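Local coordinates for protein Mypaa.01249.c (Mycobacterium paratuberculosis, PDB 3RD5) that is uncharacterised but probably acts as an oxidoreductase of the short-chain dehydrogenase/reductase family, with a Rossmann-type fold that probably binds a nicotinamide cofactor, at residues 107-112 with 153-159; 115-120 with 172-176; 141-147 with 165-171. All coordinates share one frame; numbering follows the deposited sequence.

Contact 1 of 3, residues 107-112 with 153-159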
loop_
_atom_site.group_PDB
_atom_site.type_symbol
_atom_site.label_atom_id
_atom_site.label_comp_id
_atom_site.label_asym_id
_atom_site.label_seq_id
_atom_site.Cartn_x
_atom_site.Cartn_y
_atom_site.Cartn_z
ATOM N N GLY A 107 -18.173 8.395 3.417
ATOM C CA GLY A 107 -18.427 9.453 2.441
ATOM C C GLY A 107 -17.295 9.814 1.538
ATOM O O GLY A 107 -17.314 10.870 0.880
ATOM N N PHE A 108 -16.295 8.935 1.468
ATOM C CA PHE A 108 -15.157 9.210 0.612
ATOM C C PHE A 108 -15.409 8.656 -0.794
ATOM O O PHE A 108 -16.044 7.622 -0.955
ATOM C CB PHE A 108 -13.864 8.561 1.135
ATOM C CG PHE A 108 -13.538 8.841 2.582
ATOM C CD1 PHE A 108 -13.782 10.082 3.172
ATOM C CD2 PHE A 108 -12.870 7.875 3.330
ATOM C CE1 PHE A 108 -13.438 10.292 4.487
ATOM C CE2 PHE A 108 -12.495 8.122 4.665
ATOM C CZ PHE A 108 -12.824 9.329 5.222
ATOM N N GLU A 109 -14.873 9.307 -1.829
ATOM C CA GLU A 109 -14.850 8.704 -3.171
ATOM C C GLU A 109 -14.103 7.370 -3.042
ATOM O O GLU A 109 -13.105 7.266 -2.308
ATOM C CB GLU A 109 -14.226 9.660 -4.189
ATOM C CG GLU A 109 -14.139 9.146 -5.611
ATOM C CD GLU A 109 -12.927 8.231 -5.871
ATOM O OE1 GLU A 109 -11.841 8.555 -5.336
ATOM O OE2 GLU A 109 -13.065 7.200 -6.584
ATOM N N SER A 110 -14.586 6.336 -3.714
ATOM C CA SER A 110 -14.111 4.992 -3.346
ATOM C C SER A 110 -12.634 4.715 -3.612
ATOM O O SER A 110 -12.008 3.982 -2.848
ATOM C CB SER A 110 -15.010 3.885 -3.922
ATOM O OG SER A 110 -14.840 3.733 -5.327
ATOM N N GLN A 111 -12.072 5.290 -4.662
ATOM C CA GLN A 111 -10.664 5.020 -4.968
ATOM C C GLN A 111 -9.766 5.736 -3.963
ATOM O O GLN A 111 -8.863 5.122 -3.394
ATOM C CB GLN A 111 -10.320 5.332 -6.422
ATOM C CG GLN A 111 -11.157 4.523 -7.394
ATOM C CD GLN A 111 -10.682 4.631 -8.814
ATOM O OE1 GLN A 111 -9.594 4.131 -9.166
ATOM N NE2 GLN A 111 -11.490 5.269 -9.666
ATOM N N ILE A 112 -9.934 7.037 -3.774
ATOM C CA ILE A 112 -9.114 7.722 -2.754
ATOM C C ILE A 112 -9.399 7.125 -1.379
ATOM O O ILE A 112 -8.477 6.990 -0.549
ATOM C CB ILE A 112 -9.286 9.254 -2.805
ATOM C CG1 ILE A 112 -8.219 9.979 -2.012
ATOM C CG2 ILE A 112 -10.667 9.702 -2.301
ATOM C CD1 ILE A 112 -6.818 9.951 -2.648
ATOM N N ASN A 153 -12.704 14.319 -2.717
ATOM C CA ASN A 153 -13.698 13.268 -2.885
ATOM C C ASN A 153 -14.634 13.466 -4.082
ATOM O O ASN A 153 -15.640 12.761 -4.197
ATOM C CB ASN A 153 -14.475 13.079 -1.572
ATOM C CG ASN A 153 -13.627 12.426 -0.503
ATOM O OD1 ASN A 153 -13.113 11.327 -0.702
ATOM N ND2 ASN A 153 -13.398 13.120 0.630
ATOM N N TRP A 154 -14.261 14.330 -5.008
ATOM C CA TRP A 154 -14.954 14.450 -6.319
ATOM C C TRP A 154 -16.440 14.741 -6.115
ATOM O O TRP A 154 -17.292 14.205 -6.840
ATOM C CB TRP A 154 -14.743 13.166 -7.147
ATOM C CG TRP A 154 -13.320 12.833 -7.522
ATOM C CD1 TRP A 154 -12.382 12.208 -6.740
ATOM C CD2 TRP A 154 -12.694 13.071 -8.790
ATOM N NE1 TRP A 154 -11.219 12.051 -7.450
ATOM C CE2 TRP A 154 -11.382 12.584 -8.698
ATOM C CE3 TRP A 154 -13.125 13.655 -9.998
ATOM C CZ2 TRP A 154 -10.478 12.650 -9.758
ATOM C CZ3 TRP A 154 -12.225 13.729 -11.057
ATOM C CH2 TRP A 154 -10.914 13.233 -10.925
ATOM N N ARG A 155 -16.747 15.623 -5.176
ATOM C CA ARG A 155 -18.153 15.963 -4.889
ATOM C C ARG A 155 -18.738 17.007 -5.831
ATOM O O ARG A 155 -19.972 17.027 -6.065
ATOM C CB ARG A 155 -18.246 16.480 -3.449
ATOM C CG ARG A 155 -19.672 16.722 -2.975
ATOM C CD ARG A 155 -20.472 15.461 -2.914
ATOM N NE ARG A 155 -21.881 15.799 -2.704
ATOM C CZ ARG A 155 -22.743 16.097 -3.678
ATOM N NH1 ARG A 155 -22.372 16.073 -4.970
ATOM N NH2 ARG A 155 -23.998 16.408 -3.351
ATOM N N SER A 156 -17.891 17.869 -6.362
ATOM C CA SER A 156 -18.322 19.076 -7.117
ATOM C C SER A 156 -17.595 19.240 -8.444
ATOM O O SER A 156 -17.507 20.347 -8.990
ATOM C CB SER A 156 -18.134 20.327 -6.236
ATOM O OG SER A 156 -18.880 20.191 -5.027
ATOM N N ARG A 157 -17.090 18.130 -8.980
ATOM C CA ARG A 157 -16.359 18.118 -10.229
ATOM C C ARG A 157 -16.619 16.763 -10.925
ATOM O O ARG A 157 -16.640 15.740 -10.267
ATOM C CB ARG A 157 -14.834 18.330 -10.001
ATOM C CG ARG A 157 -14.145 17.295 -9.140
ATOM C CD ARG A 157 -12.804 17.809 -8.609
ATOM N NE ARG A 157 -12.110 16.895 -7.702
ATOM C CZ ARG A 157 -11.043 16.150 -8.024
ATOM N NH1 ARG A 157 -10.539 16.165 -9.250
ATOM N NH2 ARG A 157 -10.475 15.423 -7.084
ATOM N N ARG A 158 -16.826 16.789 -12.231
ATOM C CA ARG A 158 -17.132 15.592 -13.017
ATOM C C ARG A 158 -16.095 14.508 -12.730
ATOM O O ARG A 158 -14.860 14.756 -12.740
ATOM C CB ARG A 158 -17.135 15.913 -14.510
ATOM C CG ARG A 158 -17.217 14.685 -15.424
ATOM C CD ARG A 158 -17.049 15.116 -16.911
ATOM N NE ARG A 158 -18.206 15.811 -17.352
ATOM C CZ ARG A 158 -18.245 16.925 -18.099
ATOM N NH1 ARG A 158 -17.144 17.618 -18.417
ATOM N NH2 ARG A 158 -19.403 17.378 -18.462
ATOM N N TYR A 159 -16.574 13.289 -12.517
ATOM C CA TYR A 159 -15.709 12.163 -12.235
ATOM C C TYR A 159 -15.007 11.640 -13.482
ATOM O O TYR A 159 -15.585 11.576 -14.565
ATOM C CB TYR A 159 -16.557 11.047 -11.654
ATOM C CG TYR A 159 -15.830 9.818 -11.119
ATOM C CD1 TYR A 159 -15.088 9.875 -9.928
ATOM C CD2 TYR A 159 -15.959 8.589 -11.764
ATOM C CE1 TYR A 159 -14.524 8.704 -9.423
ATOM C CE2 TYR A 159 -15.405 7.445 -11.263
ATOM C CZ TYR A 159 -14.680 7.521 -10.124
ATOM O OH TYR A 159 -14.170 6.283 -9.643
HETATM O O HOH W 1 -9.484 9.808 -6.289
#
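Glu109 is the N-cap of helix 110-126, and the loop residues Asn153, Trp154 and Tyr159 gather round this helix start. Asn153 OD1 accepts the backbone N-H of Glu109, with 2.9 Å between OD1 and Glu109 N; the donor stands above the carbonyl plane. Ile112 CG2 touches the same oxygen at 3.3 Å. The Asn153 amide then runs alongside the Phe108 ring, pointing the same way, with planes only 8° apart.

Glu109 sends CG away from its own backbone N, and the chain then bends sharply at chi2 (-82°), which folds the carboxylate back onto the first helical turn. OE1 takes the N-H of Ile112 on its syn side in an almost straight bond, 2.9 Å from Ile112 N to OE1. OE2 takes that of Gln111, met from above the carboxylate plane. A negative group suits this end, where the helix dipole would probably stabilise it. OE1 also accepts from a water 2.8 Å away, which in turn accepts from Trp154 NE1, so the indole is tied to the cap. Trp154 CD1 packs against Glu109 CG at 3.7 Å.

Tyr159 presents its ring edge to the carboxylate and crosses Gln111 at about a right angle. Gln111 NE2 donates to Tyr159 OH at 2.9 Å, in the amide plane, and has a second partner in Pro161 O; the hydroxyl in turn donates to Val99 O. The loop after strand 133-137 packs on the start of helix 110-126, and Gln111 and Tyr159 both touch Ala164 near the beginning of helix 161-185.

Contact 2 of 3, residues 115-120 with 172-176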
loop_
_atom_site.group_PDB
_atom_site.type_symbol
_atom_site.label_atom_id
_atom_site.label_comp_id
_atom_site.label_asym_id
_atom_site.label_seq_id
_atom_site.Cartn_x
_atom_site.Cartn_y
_atom_site.Cartn_z
ATOM N N ASN A 115 -7.771 3.273 -1.423
ATOM C CA ASN A 115 -6.369 3.100 -1.770
ATOM C C ASN A 115 -5.477 3.960 -0.899
ATOM O O ASN A 115 -4.365 3.560 -0.567
ATOM C CB ASN A 115 -6.168 3.491 -3.226
ATOM C CG ASN A 115 -6.912 2.607 -4.220
ATOM O OD1 ASN A 115 -7.471 1.561 -3.854
ATOM N ND2 ASN A 115 -6.927 3.020 -5.498
ATOM N N HIS A 116 -5.960 5.154 -0.547
ATOM C CA HIS A 116 -5.200 6.064 0.296
ATOM C C HIS A 116 -5.751 6.202 1.721
ATOM O O HIS A 116 -5.046 5.922 2.699
ATOM C CB HIS A 116 -5.066 7.458 -0.372
ATOM C CG HIS A 116 -4.470 8.486 0.517
ATOM N ND1 HIS A 116 -3.173 8.422 0.972
ATOM C CD2 HIS A 116 -5.006 9.605 1.058
ATOM C CE1 HIS A 116 -2.942 9.447 1.783
ATOM N NE2 HIS A 116 -4.045 10.191 1.850
ATOM N N LEU A 117 -6.984 6.682 1.877
ATOM C CA LEU A 117 -7.432 7.056 3.227
ATOM C C LEU A 117 -7.525 5.908 4.198
ATOM O O LEU A 117 -7.135 6.028 5.365
ATOM C CB LEU A 117 -8.752 7.865 3.201
ATOM C CG LEU A 117 -8.656 9.217 2.464
ATOM C CD1 LEU A 117 -10.061 9.799 2.114
ATOM C CD2 LEU A 117 -7.831 10.270 3.244
ATOM N N GLY A 118 -7.996 4.759 3.722
ATOM C CA GLY A 118 -8.085 3.607 4.631
ATOM C C GLY A 118 -6.683 3.123 5.054
ATOM O O GLY A 118 -6.479 2.755 6.196
ATOM N N HIS A 119 -5.750 3.138 4.123
ATOM C CA HIS A 119 -4.336 2.823 4.393
ATOM C C HIS A 119 -3.658 3.841 5.308
ATOM O O HIS A 119 -2.851 3.493 6.168
ATOM C CB HIS A 119 -3.554 2.643 3.098
ATOM C CG HIS A 119 -3.783 1.314 2.433
ATOM N ND1 HIS A 119 -3.955 1.196 1.067
ATOM C CD2 HIS A 119 -3.752 0.051 2.928
ATOM C CE1 HIS A 119 -4.056 -0.102 0.767
ATOM N NE2 HIS A 119 -3.981 -0.821 1.889
ATOM N N PHE A 120 -4.002 5.118 5.128
ATOM C CA PHE A 120 -3.505 6.185 5.988
ATOM C C PHE A 120 -3.909 5.927 7.440
ATOM O O PHE A 120 -3.072 5.981 8.353
ATOM C CB PHE A 120 -4.080 7.513 5.489
ATOM C CG PHE A 120 -3.643 8.720 6.283
ATOM C CD1 PHE A 120 -2.493 9.391 5.938
ATOM C CD2 PHE A 120 -4.357 9.158 7.387
ATOM C CE1 PHE A 120 -2.052 10.494 6.665
ATOM C CE2 PHE A 120 -3.921 10.265 8.121
ATOM C CZ PHE A 120 -2.768 10.918 7.776
ATOM N N ASN A 172 -0.568 7.875 -2.681
ATOM C CA ASN A 172 0.239 6.810 -2.082
ATOM C C ASN A 172 1.712 7.207 -1.988
ATOM O O ASN A 172 2.407 6.876 -1.015
ATOM C CB ASN A 172 0.184 5.520 -2.914
ATOM C CG ASN A 172 -1.150 4.782 -2.914
ATOM O OD1 ASN A 172 -1.480 4.146 -3.938
ATOM N ND2 ASN A 172 -1.880 4.749 -1.790
ATOM N N LEU A 173 2.215 7.912 -2.999
ATOM C CA LEU A 173 3.605 8.374 -3.009
ATOM C C LEU A 173 3.850 9.562 -2.069
ATOM O O LEU A 173 4.847 9.599 -1.339
ATOM C CB LEU A 173 4.073 8.688 -4.451
ATOM C CG LEU A 173 4.243 7.435 -5.288
ATOM C CD1 LEU A 173 4.510 7.792 -6.750
ATOM C CD2 LEU A 173 5.477 6.619 -4.819
ATOM N N LEU A 174 2.948 10.540 -2.111
ATOM C CA LEU A 174 3.045 11.691 -1.210
ATOM C C LEU A 174 2.936 11.239 0.244
ATOM O O LEU A 174 3.582 11.809 1.139
ATOM C CB LEU A 174 1.965 12.691 -1.568
ATOM C CG LEU A 174 2.122 13.416 -2.905
ATOM C CD1 LEU A 174 0.827 14.171 -3.237
ATOM C CD2 LEU A 174 3.324 14.382 -2.908
ATOM N N PHE A 175 2.099 10.236 0.491
ATOM C CA PHE A 175 1.976 9.575 1.819
ATOM C C PHE A 175 3.322 9.035 2.266
ATOM O O PHE A 175 3.792 9.253 3.397
ATOM C CB PHE A 175 0.946 8.454 1.733
ATOM C CG PHE A 175 0.901 7.586 2.941
ATOM C CD1 PHE A 175 0.407 8.017 4.137
ATOM C CD2 PHE A 175 1.314 6.279 2.823
ATOM C CE1 PHE A 175 0.358 7.165 5.238
ATOM C CE2 PHE A 175 1.220 5.417 3.891
ATOM C CZ PHE A 175 0.766 5.884 5.111
ATOM N N THR A 176 3.961 8.277 1.369
ATOM C CA THR A 176 5.256 7.666 1.663
ATOM C C THR A 176 6.337 8.707 1.983
ATOM O O THR A 176 7.066 8.568 2.982
ATOM C CB THR A 176 5.684 6.809 0.497
ATOM O OG1 THR A 176 4.739 5.742 0.275
ATOM C CG2 THR A 176 7.115 6.180 0.701
HETATM O O HOH W 2 -1.533 6.126 0.738
#
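Asn115 O is gripped by two side chains that reach it from opposite faces of its carbonyl plane: Asn172 from the other helix and His119 from its own. Asn172 ND2 lies 3.0 Å from Asn115 O, with the oxygen in the amide plane, and His119 ND1 lies 2.9 Å from it in a straighter bond. The carbonyl belongs to a wider, pi-type turn at 115-117. His119 is fixed at its far end by Thr22 OG1, while Asn172 OD1 takes Lys169 NZ, so both ends of the Asn172 amide are hydrogen-bonded, which fixes its rotation.

Helices 110-126 and 161-185 are successive helices on one side of a Rossmann-type parallel sheet, and here their axes approach to 10.4 Å at 31°. In short-chain dehydrogenases an asparagine at the place of Asn115 commonly accompanies the Tyr-x-x-x-Lys signature. Its side chain meets Ser168 OG and Ile96 O through ND2. Asn172, bonded to both Asn115 and Lys169, links the two signature residues, consistent with a second-shell role.

A water in the His116 ring plane, 2.8 Å from ND1, accepts from Asn172 ND2 and bridges the helices; His116 NE2 goes on to Ser281 OG. The edge of that imidazole also faces Phe175 CB, 4.0 Å from CE1. One turn after Asn172, Phe175 extends its ring toward helix 110-126, CG anti to the backbone N (chi1 171°), and meets Phe120 rim to rim, with 3.7 Å between the two CD1 atoms and planes 61° apart. Phe120 makes an edge-to-face pair with Trp278 of helix 271-285.

Contact 3 of 3, residues 141-147 with 165-171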
loop_
_atom_site.group_PDB
_atom_site.type_symbol
_atom_site.label_atom_id
_atom_site.label_comp_id
_atom_site.label_asym_id
_atom_site.label_seq_id
_atom_site.Cartn_x
_atom_site.Cartn_y
_atom_site.Cartn_z
ATOM N N ALA A 141 0.204 4.954 -13.050
ATOM C CA ALA A 141 -0.922 5.866 -13.158
ATOM C C ALA A 141 -0.796 7.088 -12.288
ATOM O O ALA A 141 -1.540 8.058 -12.486
ATOM C CB ALA A 141 -2.256 5.138 -12.861
ATOM N N HIS A 142 0.161 7.126 -11.360
ATOM C CA HIS A 142 0.364 8.354 -10.579
ATOM C C HIS A 142 0.790 9.545 -11.427
ATOM O O HIS A 142 0.533 10.683 -11.021
ATOM C CB HIS A 142 1.368 8.159 -9.424
ATOM C CG HIS A 142 2.818 8.366 -9.789
ATOM N ND1 HIS A 142 3.655 7.344 -10.205
ATOM C CD2 HIS A 142 3.586 9.488 -9.758
ATOM C CE1 HIS A 142 4.873 7.832 -10.388
ATOM N NE2 HIS A 142 4.857 9.136 -10.144
ATOM N N TRP A 143 1.437 9.284 -12.553
ATOM C CA TRP A 143 2.082 10.370 -13.330
ATOM C C TRP A 143 1.120 11.487 -13.742
ATOM O O TRP A 143 1.426 12.657 -13.520
ATOM C CB TRP A 143 2.867 9.773 -14.502
ATOM C CG TRP A 143 4.214 9.225 -14.146
ATOM C CD1 TRP A 143 4.533 7.959 -13.765
ATOM C CD2 TRP A 143 5.471 9.962 -14.164
ATOM N NE1 TRP A 143 5.902 7.855 -13.508
ATOM C CE2 TRP A 143 6.479 9.067 -13.764
ATOM C CE3 TRP A 143 5.818 11.265 -14.536
ATOM C CZ2 TRP A 143 7.835 9.453 -13.678
ATOM C CZ3 TRP A 143 7.185 11.635 -14.444
ATOM C CH2 TRP A 143 8.137 10.730 -14.025
ATOM N N PRO A 144 -0.060 11.163 -14.301
ATOM C CA PRO A 144 -1.017 12.251 -14.620
ATOM C C PRO A 144 -1.867 12.715 -13.462
ATOM O O PRO A 144 -2.734 13.605 -13.639
ATOM C CB PRO A 144 -1.915 11.639 -15.689
ATOM C CG PRO A 144 -1.850 10.132 -15.408
ATOM C CD PRO A 144 -0.420 9.899 -14.976
ATOM N N GLY A 145 -1.686 12.099 -12.297
ATOM C CA GLY A 145 -2.525 12.423 -11.149
ATOM C C GLY A 145 -2.255 13.823 -10.610
ATOM O O GLY A 145 -1.181 14.365 -10.756
ATOM N N ARG A 146 -3.252 14.383 -9.926
ATOM C CA ARG A 146 -3.109 15.665 -9.225
ATOM C C ARG A 146 -3.950 15.575 -7.968
ATOM O O ARG A 146 -5.057 15.041 -7.981
ATOM C CB ARG A 146 -3.651 16.849 -10.057
ATOM C CG ARG A 146 -3.136 17.015 -11.435
ATOM C CD ARG A 146 -3.972 18.093 -12.161
ATOM N NE ARG A 146 -3.386 18.421 -13.457
ATOM C CZ ARG A 146 -2.365 19.259 -13.653
ATOM N NH1 ARG A 146 -1.786 19.911 -12.642
ATOM N NH2 ARG A 146 -1.924 19.454 -14.894
ATOM N N ILE A 147 -3.429 16.094 -6.877
ATOM C CA ILE A 147 -4.192 16.212 -5.621
ATOM C C ILE A 147 -5.049 17.454 -5.649
ATOM O O ILE A 147 -4.549 18.550 -5.889
ATOM C CB ILE A 147 -3.278 16.298 -4.406
ATOM C CG1 ILE A 147 -2.329 15.114 -4.323
ATOM C CG2 ILE A 147 -4.117 16.431 -3.114
ATOM C CD1 ILE A 147 -3.009 13.716 -4.324
ATOM N N TYR A 165 -8.332 7.150 -10.035
ATOM C CA TYR A 165 -7.238 6.201 -9.761
ATOM C C TYR A 165 -5.912 6.950 -9.587
ATOM O O TYR A 165 -5.194 6.771 -8.599
ATOM C CB TYR A 165 -7.126 5.136 -10.846
ATOM C CG TYR A 165 -6.181 4.000 -10.474
ATOM C CD1 TYR A 165 -6.371 3.246 -9.309
ATOM C CD2 TYR A 165 -5.075 3.722 -11.245
ATOM C CE1 TYR A 165 -5.505 2.228 -8.964
ATOM C CE2 TYR A 165 -4.215 2.718 -10.911
ATOM C CZ TYR A 165 -4.438 1.964 -9.779
ATOM O OH TYR A 165 -3.512 0.966 -9.441
ATOM N N SER A 166 -5.585 7.780 -10.551
ATOM C CA SER A 166 -4.322 8.501 -10.549
ATOM C C SER A 166 -4.163 9.388 -9.331
ATOM O O SER A 166 -3.067 9.471 -8.731
ATOM C CB SER A 166 -4.178 9.336 -11.816
ATOM O OG SER A 166 -4.112 8.529 -12.992
ATOM N N GLN A 167 -5.243 10.066 -8.890
ATOM C CA GLN A 167 -5.144 10.879 -7.689
ATOM C C GLN A 167 -4.741 10.003 -6.505
ATOM O O GLN A 167 -3.906 10.392 -5.682
ATOM C CB GLN A 167 -6.464 11.639 -7.368
ATOM C CG GLN A 167 -6.309 12.590 -6.191
ATOM C CD GLN A 167 -7.598 13.285 -5.735
ATOM O OE1 GLN A 167 -7.606 14.522 -5.595
ATOM N NE2 GLN A 167 -8.610 12.508 -5.353
ATOM N N SER A 168 -5.371 8.833 -6.402
ATOM C CA SER A 168 -5.095 7.932 -5.284
ATOM C C SER A 168 -3.673 7.374 -5.290
ATOM O O SER A 168 -3.062 7.203 -4.238
ATOM C CB SER A 168 -6.147 6.803 -5.206
ATOM O OG SER A 168 -5.932 5.760 -6.131
ATOM N N LYS A 169 -3.176 7.103 -6.486
ATOM C CA LYS A 169 -1.810 6.543 -6.668
ATOM C C LYS A 169 -0.721 7.574 -6.422
ATOM O O LYS A 169 0.348 7.289 -5.874
ATOM C CB LYS A 169 -1.699 5.809 -7.989
ATOM C CG LYS A 169 -2.625 4.605 -8.101
ATOM C CD LYS A 169 -2.184 3.463 -7.204
ATOM C CE LYS A 169 -3.207 3.022 -6.193
ATOM N NZ LYS A 169 -2.607 1.975 -5.297
ATOM N N LEU A 170 -0.988 8.823 -6.791
ATOM C CA LEU A 170 -0.154 9.944 -6.412
ATOM C C LEU A 170 -0.177 10.142 -4.890
ATOM O O LEU A 170 0.873 10.316 -4.262
ATOM C CB LEU A 170 -0.615 11.200 -7.166
ATOM C CG LEU A 170 0.104 12.484 -6.749
ATOM C CD1 LEU A 170 1.647 12.451 -6.937
ATOM C CD2 LEU A 170 -0.477 13.688 -7.470
ATOM N N ALA A 171 -1.362 10.063 -4.291
ATOM C CA ALA A 171 -1.487 10.139 -2.839
ATOM C C ALA A 171 -0.640 9.093 -2.120
ATOM O O ALA A 171 0.021 9.384 -1.125
ATOM C CB ALA A 171 -2.951 10.063 -2.399
#
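With chi1 at -64°, Ser166 carries OG beside its own backbone N and within 2.7 Å of Ala141 O, while Leu170, one helical turn on, swings CG away from its backbone N (chi1 174°) and lays CD2 against the passing loop. Ser166 OG donates to Ala141 O and also meets Trp162 O, so its one proton is probably shared between the two carbonyl oxygens; a small hydroxyl fits here, since Pro144 CG also rests on it.

The loop bends through a type I turn from His142 to Gly145, which brings Gly145 CA to 3.6 Å from Ser166 CB. Glycine suits this spot because a beta carbon would run into Ser166 O. Leu170 CD2 lies 3.4 Å from Gly145 O and reaches on to Ile147 CG1 at 3.9 Å. Ile147 lays CD1 across Gln167, close to its carbonyl oxygen and near Ala171 CB. The extended Gln167 side chain passes Arg146 O, 3.3 Å from its CG, and ends in an amide held by Asn148 N at OE1 and Leu152 O at NE2. His142 sets CB on the backbone at Leu170, while its ring is fixed by Ser139 O at ND1 and Ser265 N at NE2.

One turn into the helix, Ala141 CB touches Tyr165 CD2 at 3.5 Å. Tyr165 and Lys169 form the Tyr-x-x-x-Lys signature of short-chain dehydrogenases, and Lys169 CG packs over one face of the Tyr165 ring, toward the rim. Besides Asn172, Lys169 NZ bonds Val137 O, at the end of strand 133-137. This part of helix 161-185 is flanked by the loop after strand 133-137 and by helix 110-126, whose Gln111 and Asn115 touch Tyr165, with Ile147 leaning on Met273 of helix 271-285.

In the fold
After the first three strands of the sheet and their helices, strand 87-92 leads to helix 110-126, which supplies the first segments of contacts 1 and 2. Strand 133-137 follows, and the long loop after it gives 141-147 to contact 3 and 153-159 to contact 1 before helix 161-185 closes contacts 3 and 2. Contact 3 closes the shortest loop and is nested inside that of contact 2; contact 1 crosses both. They also touch: Phe108 packs on Leu117 between contacts 1 and 2, and His116 on Ala171 between 2 and 3. Together they tie two neighbouring Rossmann helices and the intervening loop round the Tyr-x-x-x-Lys region.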